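Local coordinates for probable protein phosphatase 2C 50 (Oryza sativa subsp. japonica, PDB 5ZCG), which probably dephosphorylates phosphoserine and phosphothreonine residues of other proteins as a magnesium-dependent phosphatase of the PP2C family, at residues V78-S81 with A82-R86; R38-A42 with L43-A47. The protein carries 5 engineered substitutions. All coordinates share one frame; numbering follows the deposited sequence.

Contact 1. Residues V78-S81 with A82-R86; sequences VVLS and AALAR. Engineered in segment 82-86: Ala82 (natural residue Glu), Ala83 (natural residue Glu), Ala85 (natural residue Lys).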
loop_
_atom_site.group_PDB
_atom_site.type_symbol
_atom_site.label_atom_id
_atom_site.label_comp_id
_atom_site.label_asym_id
_atom_site.label_seq_id
_atom_site.Cartn_x
_atom_site.Cartn_y
_atom_site.Cartn_z
ATOM N N VAL A 78 15.611 8.748 -6.626
ATOM C CA VAL A 78 15.924 10.070 -7.165
ATOM C C VAL A 78 15.650 11.149 -6.122
ATOM O O VAL A 78 16.492 12.029 -5.867
ATOM C CB VAL A 78 15.106 10.326 -8.446
ATOM C CG1 VAL A 78 15.403 11.724 -9.015
ATOM C CG2 VAL A 78 15.356 9.235 -9.483
ATOM N N VAL A 79 14.476 11.079 -5.486
ATOM C CA VAL A 79 14.125 12.057 -4.461
ATOM C C VAL A 79 15.089 11.962 -3.287
ATOM O O VAL A 79 15.541 12.982 -2.751
ATOM C CB VAL A 79 12.659 11.879 -4.019
ATOM C CG1 VAL A 79 12.342 12.771 -2.825
ATOM C CG2 VAL A 79 11.720 12.196 -5.173
ATOM N N LEU A 80 15.450 10.737 -2.888
ATOM C CA LEU A 80 16.373 10.569 -1.773
ATOM C C LEU A 80 17.761 11.096 -2.118
ATOM O O LEU A 80 18.413 11.718 -1.273
ATOM C CB LEU A 80 16.452 9.106 -1.364
ATOM C CG LEU A 80 17.308 8.849 -0.122
ATOM C CD1 LEU A 80 16.730 9.575 1.077
ATOM C CD2 LEU A 80 17.402 7.369 0.158
ATOM N N SER A 81 18.236 10.860 -3.349
ATOM C CA SER A 81 19.555 11.358 -3.726
ATOM C C SER A 81 19.592 12.880 -3.681
ATOM O O SER A 81 20.521 13.473 -3.116
ATOM C CB SER A 81 19.928 10.855 -5.117
ATOM O OG SER A 81 21.303 11.072 -5.366
ATOM N N ALA A 82 18.572 13.527 -4.260
ATOM C CA ALA A 82 18.516 14.989 -4.229
ATOM C C ALA A 82 18.423 15.514 -2.800
ATOM O O ALA A 82 19.081 16.505 -2.448
ATOM C CB ALA A 82 17.333 15.488 -5.060
ATOM N N ALA A 83 17.611 14.867 -1.959
ATOM C CA ALA A 83 17.465 15.313 -0.577
ATOM C C ALA A 83 18.765 15.148 0.198
ATOM O O ALA A 83 19.109 15.997 1.027
ATOM C CB ALA A 83 16.329 14.548 0.110
ATOM N N LEU A 84 19.509 14.074 -0.070
ATOM C CA LEU A 84 20.788 13.871 0.605
ATOM C C LEU A 84 21.807 14.922 0.184
ATOM O O LEU A 84 22.572 15.421 1.019
ATOM C CB LEU A 84 21.315 12.464 0.323
ATOM C CG LEU A 84 20.624 11.349 1.114
ATOM C CD1 LEU A 84 21.056 9.979 0.617
ATOM C CD2 LEU A 84 20.913 11.501 2.600
ATOM N N ALA A 85 21.839 15.271 -1.105
ATOM C CA ALA A 85 22.765 16.318 -1.540
ATOM C C ALA A 85 22.411 17.666 -0.907
ATOM O O ALA A 85 23.291 18.372 -0.386
ATOM C CB ALA A 85 22.769 16.415 -3.066
ATOM N N ARG A 86 21.120 18.015 -0.904
ATOM C CA ARG A 86 20.692 19.260 -0.274
ATOM C C ARG A 86 21.021 19.261 1.215
ATOM O O ARG A 86 21.455 20.283 1.765
ATOM C CB ARG A 86 19.191 19.469 -0.484
ATOM C CG ARG A 86 18.817 20.022 -1.849
ATOM C CD ARG A 86 17.302 20.132 -2.022
ATOM N NE ARG A 86 16.584 20.131 -0.747
ATOM C CZ ARG A 86 15.630 19.260 -0.424
ATOM N NH1 ARG A 86 15.273 18.313 -1.282
ATOM N NH2 ARG A 86 15.033 19.334 0.759
#

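Contact 2. Residues R38-A42 with L43-A47; sequences RDLDA and LGLDA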
loop_
_atom_site.group_PDB
_atom_site.type_symbol
_atom_site.label_atom_id
_atom_site.label_comp_id
_atom_site.label_asym_id
_atom_site.label_seq_id
_atom_site.Cartn_x
_atom_site.Cartn_y
_atom_site.Cartn_z
ATOM N N ARG A 38 33.597 17.591 14.816
ATOM C CA ARG A 38 34.722 17.755 15.734
ATOM C C ARG A 38 35.685 16.572 15.656
ATOM O O ARG A 38 36.910 16.751 15.576
ATOM C CB ARG A 38 34.179 17.941 17.154
ATOM C CG ARG A 38 35.035 17.373 18.271
ATOM C CD ARG A 38 34.214 17.213 19.550
ATOM N NE ARG A 38 33.500 15.938 19.596
ATOM C CZ ARG A 38 32.187 15.814 19.769
ATOM N NH1 ARG A 38 31.423 16.889 19.914
ATOM N NH2 ARG A 38 31.637 14.607 19.799
ATOM N N ASP A 39 35.143 15.350 15.657
ATOM C CA ASP A 39 35.985 14.158 15.669
ATOM C C ASP A 39 36.780 14.024 14.375
ATOM O O ASP A 39 37.953 13.638 14.401
ATOM C CB ASP A 39 35.127 12.920 15.916
ATOM C CG ASP A 39 34.493 12.923 17.295
ATOM O OD1 ASP A 39 35.163 13.375 18.250
ATOM O OD2 ASP A 39 33.333 12.477 17.426
ATOM N N LEU A 40 36.159 14.340 13.233
ATOM C CA LEU A 40 36.870 14.250 11.961
ATOM C C LEU A 40 37.882 15.378 11.816
ATOM O O LEU A 40 38.966 15.179 11.256
ATOM C CB LEU A 40 35.883 14.277 10.794
ATOM C CG LEU A 40 35.300 12.945 10.325
ATOM C CD1 LEU A 40 36.403 11.935 10.030
ATOM C CD2 LEU A 40 34.353 12.410 11.359
ATOM N N ASP A 41 37.545 16.571 12.311
ATOM C CA ASP A 41 38.501 17.671 12.267
ATOM C C ASP A 41 39.707 17.391 13.150
ATOM O O ASP A 41 40.801 17.899 12.879
ATOM C CB ASP A 41 37.832 18.980 12.684
ATOM C CG ASP A 41 38.683 20.191 12.356
ATOM O OD1 ASP A 41 38.890 20.464 11.153
ATOM O OD2 ASP A 41 39.155 20.866 13.297
ATOM N N ALA A 42 39.537 16.571 14.191
ATOM C CA ALA A 42 40.699 16.165 14.980
ATOM C C ALA A 42 41.708 15.410 14.123
ATOM O O ALA A 42 42.909 15.424 14.419
ATOM C CB ALA A 42 40.263 15.312 16.171
ATOM N N LEU A 43 41.246 14.776 13.043
ATOM C CA LEU A 43 42.107 14.071 12.103
ATOM C C LEU A 43 42.405 14.905 10.865
ATOM O O LEU A 43 42.950 14.381 9.888
ATOM C CB LEU A 43 41.467 12.745 11.683
ATOM C CG LEU A 43 41.100 11.731 12.768
ATOM C CD1 LEU A 43 40.311 10.580 12.160
ATOM C CD2 LEU A 43 42.349 11.220 13.471
ATOM N N GLY A 44 42.053 16.187 10.884
ATOM C CA GLY A 44 42.282 17.057 9.753
ATOM C C GLY A 44 41.329 16.876 8.594
ATOM O O GLY A 44 41.516 17.519 7.558
ATOM N N LEU A 45 40.280 16.077 8.742
ATOM C CA LEU A 45 39.384 15.818 7.629
ATOM C C LEU A 45 38.154 16.705 7.746
ATOM O O LEU A 45 37.611 16.895 8.837
ATOM C CB LEU A 45 38.981 14.344 7.594
ATOM C CG LEU A 45 40.158 13.375 7.452
ATOM C CD1 LEU A 45 39.707 11.914 7.573
ATOM C CD2 LEU A 45 40.887 13.613 6.134
ATOM N N ASP A 46 37.700 17.211 6.604
ATOM C CA ASP A 46 36.542 18.094 6.540
ATOM C C ASP A 46 35.310 17.219 6.349
ATOM O O ASP A 46 35.097 16.660 5.269
ATOM C CB ASP A 46 36.728 19.104 5.406
ATOM C CG ASP A 46 35.553 20.050 5.235
ATOM O OD1 ASP A 46 34.555 19.955 5.980
ATOM O OD2 ASP A 46 35.643 20.913 4.339
ATOM N N ALA A 47 34.492 17.118 7.399
ATOM C CA ALA A 47 33.347 16.218 7.365
ATOM C C ALA A 47 32.339 16.625 6.299
ATOM O O ALA A 47 31.675 15.759 5.714
ATOM C CB ALA A 47 32.686 16.168 8.741
#

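Contact 1. Residues V78-S81 with A82-R86
Leu80 swings its CG trans to the backbone N (chi1 -175°), whereas Leu84, one turn later, sets CG trans to the carbonyl carbon (chi1 -76°). The two branched side chains therefore cross at a slant instead of running in step, and CG of Leu80 meets CD1 of Leu84 at 4.0 Å. Leu84 also lays its CG over the backbone, 3.3 Å from Leu80 O, the same oxygen that receives Leu84 N at 2.9 Å. Four successive i to i+4 bonds carry the backbone here; the straightest runs from Ala82 N to Val78 O (3.0 Å, 172° at the hydrogen). Ser81 suits its partly exposed place because its short hydroxyl reaches the neighbouring strand, where OG is hydrogen-bonded to Phe26 O. Leucine suits both buried places, the apolar branches of Leu80 and Leu84 packing on Phe26, while Val79 turns to Cys110 and Arg113 of helix 99-118. Ala82, Ala83 and Ala85 are engineered residues whose methyls lie close to the helix backbone. These are two and a half turns of regular alpha helix, with Val79, Leu80 and Leu84 buried, packed against both strand 18-28 and helix 99-118, as in the alpha-beta-beta-alpha sandwich of PP2C phosphatases.

Contact 2. Residues R38-A42 with L43-A47
Leu40 and Leu45 meet across a Schellman motif, the turn that ends the short helix 37-41 and sends the chain into the loop before strand 53-63. At the start of the segment, Arg38 gives its backbone O to Ala42 N, and its side chain reaches its successor, NE making a salt bridge with Asp39 OD1 at 3.3 Å whose hydrogen bond is weak. Both are charged and exposed; the long arginine chain can bend to the short carboxylate beside it. The backbone N-H of Asp39 donates to Ser36 OG.

Leu40 carries the apolar part. Its CD1 touches CD1 of Leu45 at 4.1 Å, the two side chains slanting across one another, and its CB lies 4.2 Å from CB of Ala47. Leu45 places CG trans to its carbonyl carbon (chi1 -59°), which carries the branch back toward Leu40; it also packs on Leu50. The small methyl of Ala47 suits a buried site beside Leu40 and Arg32.

Asp41 opens a type I turn that closes at Gly44, its O accepting Gly44 N at 2.9 Å from well above the carbonyl plane. Its carboxylate suits the exposed surface. Ala42, also exposed, leads through Leu43 to Gly44, the C-prime residue. There the positive phi of 76° is a conformation that glycine, lacking a CB, adopts readily, and it reverses the chain to bring Leu45 N back to the helix.

The resulting grip centres on one oxygen: Leu40 O accepts Leu43 N at 2.9 Å and Leu45 N at 3.0 Å, the two donors arriving from opposite faces of its carbonyl plane.

How the contacts relate
Contact 2 comes first along the chain, at the end of helix 37-41, and contact 1 follows within helix 67-91; strand 53-63 lies between them in sequence. Their centres are 24 Å apart and their nearest atoms about 10 Å, so they do not touch, although both lie on the same side of the chain's centre and both belong to the PP2C phosphatase domain. Contact 1 belongs to a helix lying against strand 18-28, which pairs with strand 53-63 in one antiparallel sheet. Contact 2 sits farther out, in the excursion joining those two strands. One is thus part of the layered body of the phosphatase, the other of a peripheral connection at its surface.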